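Local coordinates for protein transcription factor MBP1 (Magnaporthe oryzae, PDB 4UX5) that binds DNA through its N-terminal winged helix-turn-helix domain and probably acts as an RNA polymerase II transcription activator, at residues A[48-53]-A[61-66]. Numbering follows the deposited sequence.
Sequences NATHIL and PARTRI. With nucleotides of chain C.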
loop_
_atom_site.group_PDB
_atom_site.type_symbol
_atom_site.label_atom_id
_atom_site.label_comp_id
_atom_site.label_asym_id
_atom_site.label_seq_id
_atom_site.Cartn_x
_atom_site.Cartn_y
_atom_site.Cartn_z
ATOM N N ASN A 48 14.675 -0.838 -5.797
ATOM C CA ASN A 48 13.980 -0.227 -4.668
ATOM C C ASN A 48 14.501 1.180 -4.376
ATOM O O ASN A 48 15.596 1.346 -3.839
ATOM C CB ASN A 48 14.120 -1.115 -3.428
ATOM C CG ASN A 48 13.103 -0.784 -2.348
ATOM O OD1 ASN A 48 12.840 0.380 -2.058
ATOM N ND2 ASN A 48 12.521 -1.819 -1.751
ATOM N N ALA A 49 13.708 2.187 -4.728
ATOM C CA ALA A 49 14.104 3.581 -4.550
ATOM C C ALA A 49 14.165 3.965 -3.076
ATOM O O ALA A 49 14.899 4.875 -2.695
ATOM C CB ALA A 49 13.150 4.502 -5.294
ATOM N N THR A 50 13.389 3.271 -2.252
ATOM C CA THR A 50 13.384 3.525 -0.816
ATOM C C THR A 50 14.698 3.062 -0.197
ATOM O O THR A 50 15.226 3.704 0.709
ATOM C CB THR A 50 12.200 2.823 -0.120
ATOM O OG1 THR A 50 10.987 3.130 -0.816
ATOM C CG2 THR A 50 12.074 3.274 1.328
ATOM N N HIS A 51 15.225 1.949 -0.698
ATOM C CA HIS A 51 16.521 1.444 -0.257
ATOM C C HIS A 51 17.647 2.400 -0.639
ATOM O O HIS A 51 18.612 2.570 0.105
ATOM C CB HIS A 51 16.800 0.062 -0.856
ATOM C CG HIS A 51 15.906 -1.020 -0.339
ATOM N ND1 HIS A 51 15.901 -2.294 -0.865
ATOM C CD2 HIS A 51 14.988 -1.024 0.658
ATOM C CE1 HIS A 51 15.021 -3.034 -0.219
ATOM N NE2 HIS A 51 14.452 -2.287 0.713
ATOM N N ILE A 52 17.521 3.011 -1.814
ATOM C CA ILE A 52 18.531 3.938 -2.312
ATOM C C ILE A 52 18.581 5.195 -1.451
ATOM O O ILE A 52 19.650 5.608 -1.008
ATOM C CB ILE A 52 18.266 4.329 -3.780
ATOM C CG1 ILE A 52 18.335 3.094 -4.684
ATOM C CG2 ILE A 52 19.262 5.380 -4.241
ATOM C CD1 ILE A 52 18.020 3.379 -6.136
ATOM N N LEU A 53 17.419 5.793 -1.209
ATOM C CA LEU A 53 17.337 7.003 -0.398
ATOM C C LEU A 53 17.745 6.742 1.052
ATOM O O LEU A 53 18.218 7.646 1.739
ATOM C CB LEU A 53 15.924 7.588 -0.455
ATOM C CG LEU A 53 15.500 8.114 -1.827
ATOM C CD1 LEU A 53 14.078 8.651 -1.786
ATOM C CD2 LEU A 53 16.470 9.184 -2.319
ATOM N N PRO A 61 10.995 11.290 7.046
ATOM C CA PRO A 61 10.232 12.387 6.434
ATOM C C PRO A 61 10.905 12.966 5.190
ATOM O O PRO A 61 10.218 13.423 4.275
ATOM C CB PRO A 61 10.173 13.443 7.549
ATOM C CG PRO A 61 10.524 12.712 8.806
ATOM C CD PRO A 61 11.492 11.666 8.381
ATOM N N ALA A 62 12.234 12.944 5.164
ATOM C CA ALA A 62 12.993 13.492 4.042
ATOM C C ALA A 62 12.736 12.708 2.760
ATOM O O ALA A 62 12.396 13.286 1.726
ATOM C CB ALA A 62 14.481 13.503 4.363
ATOM N N ARG A 63 12.900 11.392 2.831
ATOM C CA ARG A 63 12.698 10.555 1.658
ATOM C C ARG A 63 11.216 10.425 1.329
ATOM O O ARG A 63 10.859 10.178 0.181
ATOM C CB ARG A 63 13.336 9.175 1.850
ATOM C CG ARG A 63 12.850 8.380 3.049
ATOM C CD ARG A 63 13.625 7.069 3.154
ATOM N NE ARG A 63 13.101 6.175 4.182
ATOM C CZ ARG A 63 13.619 6.043 5.399
ATOM N NH1 ARG A 63 14.684 6.752 5.749
ATOM N NH2 ARG A 63 13.072 5.202 6.267
ATOM N N THR A 64 10.357 10.606 2.329
ATOM C CA THR A 64 8.918 10.647 2.089
ATOM C C THR A 64 8.592 11.772 1.112
ATOM O O THR A 64 7.829 11.585 0.165
ATOM C CB THR A 64 8.111 10.857 3.390
ATOM O OG1 THR A 64 8.302 9.739 4.265
ATOM C CG2 THR A 64 6.628 10.994 3.084
ATOM N N ARG A 65 9.190 12.936 1.346
ATOM C CA ARG A 65 8.986 14.093 0.480
ATOM C C ARG A 65 9.553 13.853 -0.917
ATOM O O ARG A 65 8.917 14.184 -1.918
ATOM C CB ARG A 65 9.626 15.341 1.092
ATOM C CG ARG A 65 9.487 16.582 0.225
ATOM C CD ARG A 65 10.469 17.666 0.636
ATOM N NE ARG A 65 10.459 18.786 -0.301
ATOM C CZ ARG A 65 11.327 19.792 -0.277
ATOM N NH1 ARG A 65 12.285 19.822 0.640
ATOM N NH2 ARG A 65 11.241 20.767 -1.171
ATOM N N ILE A 66 10.749 13.274 -0.976
ATOM C CA ILE A 66 11.410 13.001 -2.249
ATOM C C ILE A 66 10.634 11.973 -3.069
ATOM O O ILE A 66 10.455 12.139 -4.276
ATOM C CB ILE A 66 12.851 12.498 -2.038
ATOM C CG1 ILE A 66 13.678 13.552 -1.299
ATOM C CG2 ILE A 66 13.497 12.154 -3.370
ATOM C CD1 ILE A 66 15.108 13.134 -1.042
ATOM P P DG C 10 8.074 4.016 1.257
ATOM O OP1 DG C 10 8.689 4.130 -0.086
ATOM O OP2 DG C 10 8.694 4.686 2.422
ATOM O "O5'" DG C 10 6.556 4.495 1.122
ATOM C "C5'" DG C 10 5.709 3.887 0.153
ATOM C "C4'" DG C 10 4.249 3.970 0.572
ATOM O "O4'" DG C 10 4.106 3.520 1.947
ATOM C "C3'" DG C 10 3.637 5.367 0.522
ATOM O "O3'" DG C 10 2.299 5.280 0.076
ATOM C "C2'" DG C 10 3.708 5.818 1.976
ATOM C "C1'" DG C 10 3.439 4.511 2.697
ATOM N N9 DG C 10 3.952 4.485 4.059
ATOM C C8 DG C 10 5.224 4.802 4.468
ATOM N N7 DG C 10 5.398 4.691 5.756
ATOM C C5 DG C 10 4.161 4.275 6.231
ATOM C C6 DG C 10 3.743 3.988 7.552
ATOM O O6 DG C 10 4.407 4.050 8.596
ATOM N N1 DG C 10 2.405 3.598 7.596
ATOM C C2 DG C 10 1.579 3.496 6.501
ATOM N N2 DG C 10 0.320 3.103 6.741
ATOM N N3 DG C 10 1.961 3.761 5.258
ATOM C C4 DG C 10 3.259 4.144 5.199
ATOM P P DC C 9 11.295 1.123 5.564
ATOM O OP1 DC C 9 12.469 0.373 5.059
ATOM O OP2 DC C 9 11.486 2.265 6.484
ATOM O "O5'" DC C 9 10.413 1.608 4.320
ATOM C "C5'" DC C 9 10.053 0.677 3.303
ATOM C "C4'" DC C 9 8.550 0.656 3.079
ATOM O "O4'" DC C 9 7.898 0.050 4.209
ATOM C "C3'" DC C 9 7.895 2.018 2.953
ATOM O "O3'" DC C 9 7.957 2.452 1.602
ATOM C "C2'" DC C 9 6.448 1.749 3.391
ATOM C "C1'" DC C 9 6.552 0.474 4.242
ATOM N N1 DC C 9 6.150 0.657 5.673
ATOM C C2 DC C 9 4.852 0.322 6.084
ATOM O O2 DC C 9 4.047 -0.110 5.251
ATOM N N3 DC C 9 4.512 0.487 7.385
ATOM C C4 DC C 9 5.405 0.957 8.254
ATOM N N4 DC C 9 5.021 1.101 9.526
ATOM C C5 DC C 9 6.730 1.303 7.859
ATOM C C6 DC C 9 7.057 1.136 6.572
#
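Leu53 and Arg63 pack side by side where helix 49-55 meets helix 60-71, their side chains running past each other in opposite directions. Leu53 CD1 lies 3.7 Å from Arg63 CB and also reaches the second helix one turn further on, 3.9 Å from Ile66 CG2. Ile66 turns that methyl to Leu53 by setting it anti to its own backbone N; Leu67, on the same helix as Arg63, also packs against Leu53 and Thr50.

The polar contacts are made with two successive phosphates of DNA chain C. Thr50 OG1 donates to OP1 of DG10 at 2.6 Å and accepts from the backbone N of Thr89. Arg63, extended from CG to NE, passes 4.2 Å from Thr50 CG2 at NE; its NH2 then makes a weak, bent hydrogen bond (134°) to DC9 OP2 at 3.3 Å, the oxygen lying at the guanidinium edge, near its plane.

Asn48 is the N-cap of helix 49-55: its OD1 accepts from His51 N at 3.2 Å and, weakly, from Thr50 N, two capping bonds that probably help to fix the first turn. The axes of 49-53 and 61-66 run at 133° between their N-to-C directions, within the helix-turn-helix of the KilA-N (APSES) DNA-binding domain.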